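Local coordinates for hydrogenase expression/formation protein HypE (PDB 2Z1U), which binds ATP and magnesium and, as a HypE-family protein, probably takes part in the maturation of hydrogenases, at residues G77-N80 and D81-L85; G67-I70 and G71-A74; N231-A234 and G235-A239; S171-M174 and G175-G178. All coordinates share one frame; numbering follows the deposited sequence.

Interaction 1: G77-N80 and D81-L85. With MG (magnesium ion), chain C; ATP (adenosine-5'-triphosphate), chain D.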
loop_
_atom_site.group_PDB
_atom_site.type_symbol
_atom_site.label_atom_id
_atom_site.label_comp_id
_atom_site.label_asym_id
_atom_site.label_seq_id
_atom_site.Cartn_x
_atom_site.Cartn_y
_atom_site.Cartn_z
ATOM N N GLY A 77 4.335 -1.120 12.444
ATOM C CA GLY A 77 5.019 -2.164 11.640
ATOM C C GLY A 77 5.714 -1.544 10.430
ATOM O O GLY A 77 6.830 -1.943 10.056
ATOM N N THR A 78 5.062 -0.560 9.819
ATOM C CA THR A 78 5.566 0.051 8.591
ATOM C C THR A 78 6.642 1.122 8.904
ATOM O O THR A 78 7.674 1.203 8.215
ATOM C CB THR A 78 4.405 0.561 7.719
ATOM O OG1 THR A 78 3.733 -0.580 7.162
ATOM C CG2 THR A 78 4.898 1.430 6.584
ATOM N N VAL A 79 6.404 1.903 9.955
ATOM C CA VAL A 79 7.436 2.769 10.542
ATOM C C VAL A 79 8.692 1.907 10.839
ATOM O O VAL A 79 9.815 2.274 10.457
ATOM C CB VAL A 79 6.921 3.490 11.829
ATOM C CG1 VAL A 79 8.085 4.067 12.673
ATOM C CG2 VAL A 79 5.926 4.604 11.488
ATOM N N ASN A 80 8.495 0.747 11.483
ATOM C CA ASN A 80 9.609 -0.148 11.797
ATOM C C ASN A 80 10.341 -0.687 10.564
ATOM O O ASN A 80 11.572 -0.653 10.526
ATOM C CB ASN A 80 9.175 -1.308 12.738
ATOM C CG ASN A 80 8.764 -0.802 14.113
ATOM O OD1 ASN A 80 8.955 0.377 14.431
ATOM N ND2 ASN A 80 8.133 -1.652 14.901
ATOM N N ASP A 81 9.606 -1.184 9.569
ATOM C CA ASP A 81 10.243 -1.740 8.377
ATOM C C ASP A 81 11.128 -0.717 7.638
ATOM O O ASP A 81 12.239 -1.032 7.225
ATOM C CB ASP A 81 9.199 -2.354 7.422
ATOM C CG ASP A 81 9.229 -3.879 7.437
ATOM O OD1 ASP A 81 8.416 -4.543 6.754
ATOM O OD2 ASP A 81 10.113 -4.425 8.114
ATOM N N VAL A 82 10.609 0.492 7.452
ATOM C CA VAL A 82 11.410 1.583 6.885
ATOM C C VAL A 82 12.688 1.817 7.710
ATOM O O VAL A 82 13.779 1.966 7.142
ATOM C CB VAL A 82 10.593 2.878 6.759
ATOM C CG1 VAL A 82 11.512 4.072 6.397
ATOM C CG2 VAL A 82 9.466 2.710 5.709
ATOM N N SER A 83 12.546 1.833 9.038
ATOM C CA SER A 83 13.682 1.994 9.970
ATOM C C SER A 83 14.771 0.935 9.828
ATOM O O SER A 83 15.957 1.231 10.041
ATOM C CB SER A 83 13.213 2.052 11.437
ATOM O OG SER A 83 12.350 3.175 11.669
ATOM N N MET A 84 14.376 -0.294 9.478
ATOM C CA MET A 84 15.345 -1.406 9.343
ATOM C C MET A 84 16.430 -1.156 8.294
ATOM O O MET A 84 17.494 -1.750 8.365
ATOM C CB MET A 84 14.631 -2.736 9.060
ATOM C CG MET A 84 13.613 -3.187 10.112
ATOM S SD MET A 84 14.257 -3.351 11.800
ATOM C CE MET A 84 14.041 -1.694 12.483
ATOM N N LEU A 85 16.156 -0.288 7.320
ATOM C CA LEU A 85 17.175 0.109 6.352
ATOM C C LEU A 85 17.981 1.326 6.816
ATOM O O LEU A 85 18.600 2.009 5.999
ATOM C CB LEU A 85 16.539 0.394 4.991
ATOM C CG LEU A 85 17.192 -0.301 3.793
ATOM C CD1 LEU A 85 16.963 -1.820 3.863
ATOM C CD2 LEU A 85 16.661 0.271 2.477
HETATM MG MG MG C . 10.400 -6.524 8.722
HETATM P PG ATP D . 6.207 -9.356 7.687
HETATM O O1G ATP D . 5.292 -9.077 6.480
HETATM O O2G ATP D . 6.151 -10.792 8.108
HETATM O O3G ATP D . 6.048 -8.373 8.838
HETATM P PB ATP D . 8.496 -8.105 6.392
HETATM O O1B ATP D . 7.388 -7.166 5.872
HETATM O O2B ATP D . 9.685 -7.487 7.061
HETATM O O3B ATP D . 7.760 -9.226 7.268
HETATM P PA ATP D . 8.188 -9.821 4.140
HETATM O O1A ATP D . 8.290 -11.252 4.661
HETATM O O2A ATP D . 6.765 -9.358 3.995
HETATM O O3A ATP D . 9.097 -8.860 5.104
HETATM O "O5'" ATP D . 9.002 -9.620 2.810
HETATM C "C5'" ATP D . 10.262 -10.264 2.578
HETATM C "C4'" ATP D . 10.812 -9.700 1.285
HETATM O "O4'" ATP D . 9.955 -10.176 0.228
HETATM C "C3'" ATP D . 10.766 -8.183 1.237
HETATM O "O3'" ATP D . 11.947 -7.720 0.552
HETATM C "C2'" ATP D . 9.534 -7.854 0.388
HETATM O "O2'" ATP D . 9.751 -6.650 -0.352
HETATM C "C1'" ATP D . 9.421 -9.079 -0.540
HETATM N N9 ATP D . 8.020 -9.421 -0.906
HETATM C C8 ATP D . 7.097 -10.019 -0.140
HETATM N N7 ATP D . 5.943 -10.181 -0.827
HETATM C C5 ATP D . 6.147 -9.631 -2.038
HETATM C C6 ATP D . 5.338 -9.440 -3.266
HETATM N N6 ATP D . 4.053 -9.857 -3.287
HETATM N N1 ATP D . 5.918 -8.846 -4.303
HETATM C C2 ATP D . 7.191 -8.404 -4.308
HETATM N N3 ATP D . 7.982 -8.563 -3.220
HETATM C C4 ATP D . 7.504 -9.158 -2.097
HETATM O O HOH W 1 10.674 -8.982 9.115
#
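Ser-83 grips the carbonyl of Val-79 twice. Its backbone N donates to Val-79 O at 3.1 Å, and its OG, beside the backbone N at chi1 -62°, folds back to the same oxygen at 3.0 Å. The two donors come from opposite faces of the carbonyl plane, OG from well above it rather than on a lone pair. The other bonds between the two halves are the i to i+4 ladder of helix 70-83: Asp-81 N to Gly-77 O, Val-82 N to Thr-78 O, and Met-84 N to Asn-80 O.

Side-chain carbons also rest on backbone oxygens. Met-84 is bent at chi2 and chi3, which curls its chain round Asn-80 O: CG and CE both lie 3.3 Å from that oxygen. Val-82 lays CG2 against Thr-78 O at 3.4 Å.

This part of the helix belongs to the PurM-like N-terminal domain of the AIR synthase-related fold, and it carries an acidic ligand into the ATP site.

Metal binding falls to Asp-81. Its OD2 holds the magnesium ion at 2.2 Å; ATP O2B binds the same ion at 2.0 Å, and a water binds it at 2.5 Å. Asp-220 of the same chain and Asp-41 of the second subunit bind it too. Asp-81 OD1 faces ATP O1B at 3.0 Å and lies near Asp-56 OD2, a cluster of negative charge that the magnesium probably offsets.

Interaction 2: G67-I70 and G71-A74; sequences GGDI and GTLA
Asp-69 reaches its carboxylate forward to the first turn of helix 70-83 so that OD1 faces two backbone N-H groups. With CG held between its own backbone N and carbonyl carbon (chi1 58°), OD1 takes Thr-72 N at 2.9 Å, nearly along the C-O axis and with an N-H...O angle of 159°. Gly-71 N also lies 2.9 Å from OD1, but its angle of 119° makes that bond weak. The other carboxylate oxygen, OD2, is turned to Ser-113 OG, so the two oxygens serve different partners.

Thr-72 meets the incoming strand with its methyl: CG2 rests 3.2 Å from Asp-69 O and 3.5 Å from Gly-68 CA, where the glycine leaves room for it. A water accepts weakly from Thr-72 OG1 and donates to Gly-67 O. Leu-73 CB lies beyond the tip of the Asp-69 carbonyl, 3.6 Å from Asp-69 O, and Leu-73 N donates to that oxygen; Ala-74 N likewise donates to Ile-70 O, one i to i+4 step on.

This is an N-cap, placed where short strand 68-69 runs straight into the helix. The carboxylate takes up N-H groups that have no preceding helical turn to accept them, and its negative charge probably interacts favourably with the positive end of the helix dipole.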
loop_
_atom_site.group_PDB
_atom_site.type_symbol
_atom_site.label_atom_id
_atom_site.label_comp_id
_atom_site.label_asym_id
_atom_site.label_seq_id
_atom_site.Cartn_x
_atom_site.Cartn_y
_atom_site.Cartn_z
ATOM N N GLY A 67 -2.759 -4.213 24.434
ATOM C CA GLY A 67 -1.527 -3.566 23.981
ATOM C C GLY A 67 -1.540 -3.023 22.564
ATOM O O GLY A 67 -0.567 -2.400 22.132
ATOM N N GLY A 68 -2.615 -3.266 21.816
ATOM C CA GLY A 68 -2.704 -2.676 20.495
ATOM C C GLY A 68 -3.970 -2.965 19.730
ATOM O O GLY A 68 -4.966 -3.439 20.290
ATOM N N ASP A 69 -3.916 -2.667 18.437
ATOM C CA ASP A 69 -4.973 -3.008 17.506
ATOM C C ASP A 69 -4.413 -2.988 16.085
ATOM O O ASP A 69 -3.223 -2.705 15.891
ATOM C CB ASP A 69 -6.211 -2.098 17.685
ATOM C CG ASP A 69 -5.904 -0.603 17.518
ATOM O OD1 ASP A 69 -5.241 -0.213 16.523
ATOM O OD2 ASP A 69 -6.367 0.185 18.373
ATOM N N ILE A 70 -5.253 -3.301 15.096
ATOM C CA ILE A 70 -4.819 -3.291 13.677
ATOM C C ILE A 70 -4.268 -1.923 13.208
ATOM O O ILE A 70 -3.375 -1.866 12.365
ATOM C CB ILE A 70 -5.933 -3.816 12.733
ATOM C CG1 ILE A 70 -5.372 -4.167 11.345
ATOM C CG2 ILE A 70 -7.107 -2.824 12.652
ATOM C CD1 ILE A 70 -6.365 -4.863 10.451
ATOM N N GLY A 71 -4.788 -0.835 13.773
ATOM C CA GLY A 71 -4.296 0.502 13.462
ATOM C C GLY A 71 -2.920 0.780 14.034
ATOM O O GLY A 71 -2.057 1.359 13.391
ATOM N N THR A 72 -2.726 0.363 15.261
ATOM C CA THR A 72 -1.453 0.465 15.912
ATOM C C THR A 72 -0.406 -0.382 15.122
ATOM O O THR A 72 0.705 0.089 14.826
ATOM C CB THR A 72 -1.686 0.024 17.376
ATOM O OG1 THR A 72 -1.381 1.077 18.302
ATOM C CG2 THR A 72 -1.068 -1.262 17.711
ATOM N N LEU A 73 -0.782 -1.609 14.757
ATOM C CA LEU A 73 0.078 -2.474 13.923
ATOM C C LEU A 73 0.391 -1.842 12.558
ATOM O O LEU A 73 1.555 -1.831 12.110
ATOM C CB LEU A 73 -0.592 -3.845 13.724
ATOM C CG LEU A 73 -0.115 -5.091 14.485
ATOM C CD1 LEU A 73 0.464 -4.809 15.873
ATOM C CD2 LEU A 73 -1.175 -6.232 14.496
ATOM N N ALA A 74 -0.648 -1.305 11.913
ATOM C CA ALA A 74 -0.517 -0.709 10.588
ATOM C C ALA A 74 0.522 0.440 10.549
ATOM O O ALA A 74 1.337 0.522 9.618
ATOM C CB ALA A 74 -1.870 -0.246 10.091
HETATM O O HOH W 2 0.396 -0.289 20.832
#

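Interaction 3: N231-A234 and G235-A239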
loop_
_atom_site.group_PDB
_atom_site.type_symbol
_atom_site.label_atom_id
_atom_site.label_comp_id
_atom_site.label_asym_id
_atom_site.label_seq_id
_atom_site.Cartn_x
_atom_site.Cartn_y
_atom_site.Cartn_z
ATOM N N ASN A 231 17.457 -16.918 10.328
ATOM C CA ASN A 231 17.705 -17.785 9.161
ATOM C C ASN A 231 17.808 -16.952 7.874
ATOM O O ASN A 231 18.652 -17.232 7.008
ATOM C CB ASN A 231 16.585 -18.805 9.008
ATOM C CG ASN A 231 16.844 -20.059 9.771
ATOM O OD1 ASN A 231 16.378 -20.217 10.897
ATOM N ND2 ASN A 231 17.617 -20.952 9.185
ATOM N N GLU A 232 16.950 -15.926 7.764
ATOM C CA GLU A 232 16.985 -15.011 6.618
ATOM C C GLU A 232 18.334 -14.320 6.556
ATOM O O GLU A 232 18.995 -14.324 5.521
ATOM C CB GLU A 232 15.886 -13.946 6.706
ATOM C CG GLU A 232 14.489 -14.495 6.631
ATOM C CD GLU A 232 13.457 -13.390 6.795
ATOM O OE1 GLU A 232 12.279 -13.629 6.479
ATOM O OE2 GLU A 232 13.836 -12.278 7.182
ATOM N N ILE A 233 18.753 -13.762 7.687
ATOM C CA ILE A 233 20.001 -13.019 7.758
ATOM C C ILE A 233 21.184 -13.966 7.511
ATOM O O ILE A 233 22.051 -13.676 6.684
ATOM C CB ILE A 233 20.137 -12.287 9.103
ATOM C CG1 ILE A 233 19.084 -11.166 9.220
ATOM C CG2 ILE A 233 21.577 -11.826 9.316
ATOM C CD1 ILE A 233 18.734 -10.778 10.673
ATOM N N ALA A 234 21.227 -15.094 8.214
ATOM C CA ALA A 234 22.279 -16.081 7.957
ATOM C C ALA A 234 22.367 -16.461 6.467
ATOM O O ALA A 234 23.467 -16.540 5.912
ATOM C CB ALA A 234 22.101 -17.314 8.843
ATOM N N GLY A 235 21.216 -16.678 5.828
ATOM C CA GLY A 235 21.155 -17.006 4.404
ATOM C C GLY A 235 21.616 -15.891 3.473
ATOM O O GLY A 235 22.407 -16.131 2.561
ATOM N N GLN A 236 21.141 -14.671 3.714
ATOM C CA GLN A 236 21.526 -13.501 2.914
ATOM C C GLN A 236 23.000 -13.174 3.110
ATOM O O GLN A 236 23.661 -12.738 2.178
ATOM C CB GLN A 236 20.692 -12.270 3.291
ATOM C CG GLN A 236 19.230 -12.339 2.861
ATOM C CD GLN A 236 18.504 -11.026 3.025
ATOM O OE1 GLN A 236 18.211 -10.353 2.040
ATOM N NE2 GLN A 236 18.176 -10.673 4.253
ATOM N N SER A 237 23.501 -13.356 4.328
ATOM C CA SER A 237 24.901 -13.056 4.633
ATOM C C SER A 237 25.822 -14.256 4.403
ATOM O O SER A 237 27.039 -14.140 4.516
ATOM C CB SER A 237 25.052 -12.535 6.064
ATOM O OG SER A 237 24.277 -11.360 6.256
ATOM N N GLN A 238 25.237 -15.404 4.078
ATOM C CA GLN A 238 26.017 -16.645 3.888
ATOM C C GLN A 238 26.955 -16.923 5.058
ATOM O O GLN A 238 28.156 -17.140 4.893
ATOM C CB GLN A 238 26.759 -16.639 2.544
ATOM C CG GLN A 238 25.815 -16.735 1.355
ATOM C CD GLN A 238 25.136 -18.090 1.295
ATOM O OE1 GLN A 238 25.783 -19.103 1.027
ATOM N NE2 GLN A 238 23.833 -18.118 1.556
ATOM N N ALA A 239 26.373 -16.907 6.250
ATOM C CA ALA A 239 27.111 -17.128 7.476
ATOM C C ALA A 239 26.248 -17.993 8.371
ATOM O O ALA A 239 25.162 -18.410 7.987
ATOM C CB ALA A 239 27.428 -15.795 8.151
#
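Gln-236 lies one turn after Glu-232, its CB and CG against the Glu-232 carbonyl, near the end of helix 225-237, which closes in a Schellman motif: Gln-238 takes positive phi, Ala-239 N reaches back to Ala-234 O at 2.9 Å, and Gln-238 N makes a weak bond to Gly-235 O.

From CB outward, the Gln-236 chain runs along that carbonyl. CB lies 3.5 Å from Glu-232 O, and CG, anti to the Gln-236 carbonyl carbon at chi1 -70°, comes closer at 3.3 Å. The chain then extends, so CD draws off to 4.2 Å from that oxygen, and the side chain packs on Thr-38 of the second subunit. The backbone N of Gln-236 donates to the same Glu-232 oxygen at 2.8 Å.

Glu-232 sends its carboxylate outward to Arg-219 and to His-20 of the second subunit, tying the helix to the dimer partner close to the ATP. On another side, Ser-237 OG comes 3.2 Å from Ile-233 O, but its hydrogen bonds go to Gly-159 O and Ala-162 N. Ala-234 packs its methyl near Ala-239 O as the chain turns away. Past the last turn, the Gln-238 side chain folds back and NE2 donates to Gly-235 O at 2.6 Å, in the carbonyl plane and on a lone pair.

Interaction 4: S171-M174 and G175-G178; sequences SGSM and GDHG
Ser-173 and Asp-176 meet through one close side-chain bond: Ser-173 OG donates to Asp-176 OD2 at 2.8 Å. The hydroxyl reaches the carboxylate from above its plane, 42° out of it. Two torsions turn the groups to each other: Ser-173 OG sits between its backbone N and carbonyl carbon (chi1 66°), and Asp-176 CG lies beside its own N (chi1 -53°), directing the carboxylate back over the loop. Ser-173 CB follows at 3.5 Å from Asp-176 OD2, and OG has a further weak bond to Arg-251.

The looser side is bridged by water. One molecule donates to Met-174 O at 2.8 Å and to Asp-176 OD2 at 2.9 Å, so OD2 accepts from both the serine and the water. Met-174 contributes little side-chain packing here: its side chain packs instead on Asn-270 and Lys-273. Gly-175, with positive phi, makes the turn between Met-174 and Asp-176, and its N donates to Asn-270 OD1.

Gly-175 is the N-cap of helix 176-184, and the whole contact is the bend that carries strand 167-170 into that helix, within the C-terminal domain of the AIR synthase-related family.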
loop_
_atom_site.group_PDB
_atom_site.type_symbol
_atom_site.label_atom_id
_atom_site.label_comp_id
_atom_site.label_asym_id
_atom_site.label_seq_id
_atom_site.Cartn_x
_atom_site.Cartn_y
_atom_site.Cartn_z
ATOM N N SER A 171 16.337 -6.446 21.129
ATOM C CA SER A 171 15.909 -5.187 21.791
ATOM C C SER A 171 14.934 -5.422 22.940
ATOM O O SER A 171 14.641 -4.513 23.689
ATOM C CB SER A 171 15.295 -4.209 20.780
ATOM O OG SER A 171 14.105 -4.730 20.235
ATOM N N GLY A 172 14.423 -6.645 23.055
ATOM C CA GLY A 172 13.515 -7.007 24.145
ATOM C C GLY A 172 12.969 -8.429 24.036
ATOM O O GLY A 172 13.461 -9.231 23.247
ATOM N N SER A 173 11.932 -8.704 24.829
ATOM C CA SER A 173 11.377 -10.047 25.023
ATOM C C SER A 173 10.718 -10.632 23.770
ATOM O O SER A 173 10.188 -9.903 22.933
ATOM C CB SER A 173 10.387 -10.017 26.202
ATOM O OG SER A 173 9.252 -9.219 25.897
ATOM N N MET A 174 10.746 -11.964 23.655
ATOM C CA MET A 174 10.243 -12.642 22.478
ATOM C C MET A 174 8.919 -13.343 22.753
ATOM O O MET A 174 8.734 -13.933 23.824
ATOM C CB MET A 174 11.286 -13.671 21.988
ATOM C CG MET A 174 12.562 -13.012 21.440
ATOM S SD MET A 174 12.366 -12.258 19.821
ATOM C CE MET A 174 12.207 -10.460 20.158
ATOM N N GLY A 175 8.006 -13.262 21.787
ATOM C CA GLY A 175 6.800 -14.093 21.790
ATOM C C GLY A 175 5.521 -13.419 22.263
ATOM O O GLY A 175 4.435 -13.974 22.108
ATOM N N ASP A 176 5.652 -12.231 22.848
ATOM C CA ASP A 176 4.540 -11.514 23.488
ATOM C C ASP A 176 3.350 -11.248 22.577
ATOM O O ASP A 176 2.228 -11.637 22.916
ATOM C CB ASP A 176 5.034 -10.202 24.099
ATOM C CG ASP A 176 6.209 -10.419 25.030
ATOM O OD1 ASP A 176 6.001 -10.409 26.252
ATOM O OD2 ASP A 176 7.330 -10.648 24.535
ATOM N N HIS A 177 3.592 -10.615 21.428
ATOM C CA HIS A 177 2.523 -10.326 20.486
ATOM C C HIS A 177 1.782 -11.590 20.027
ATOM O O HIS A 177 0.549 -11.659 20.114
ATOM C CB HIS A 177 3.038 -9.600 19.248
ATOM C CG HIS A 177 1.960 -9.298 18.256
ATOM N ND1 HIS A 177 1.117 -8.216 18.385
ATOM C CD2 HIS A 177 1.566 -9.946 17.137
ATOM C CE1 HIS A 177 0.260 -8.199 17.379
ATOM N NE2 HIS A 177 0.507 -9.243 16.609
ATOM N N GLY A 178 2.537 -12.558 19.510
ATOM C CA GLY A 178 1.960 -13.809 19.016
ATOM C C GLY A 178 1.107 -14.514 20.056
ATOM O O GLY A 178 0.004 -14.963 19.752
HETATM O O HOH W 3 8.285 -12.718 26.278
#

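Overall arrangement
Interaction 2 opens helix 70-83 and interaction 1 lies near its end, their centres about 15 Å apart. Interaction 1 supplies a ligand for the magnesium bound to ATP, whereas Leu-73 of interaction 2 stays about 9 Å from the nucleotide. That leucine also bridges the family domains: Leu-73 CD1 packs against His-177 CE1 of interaction 4 at 3.7 Å. Interactions 3 and 4 both fall in the C-terminal range, with nearest atoms about 11 Å apart. Interaction 3 approaches the ATP to about 5 Å through the Glu-232 side chain and, like interaction 1, touches the second subunit; their centres are about 20 Å apart.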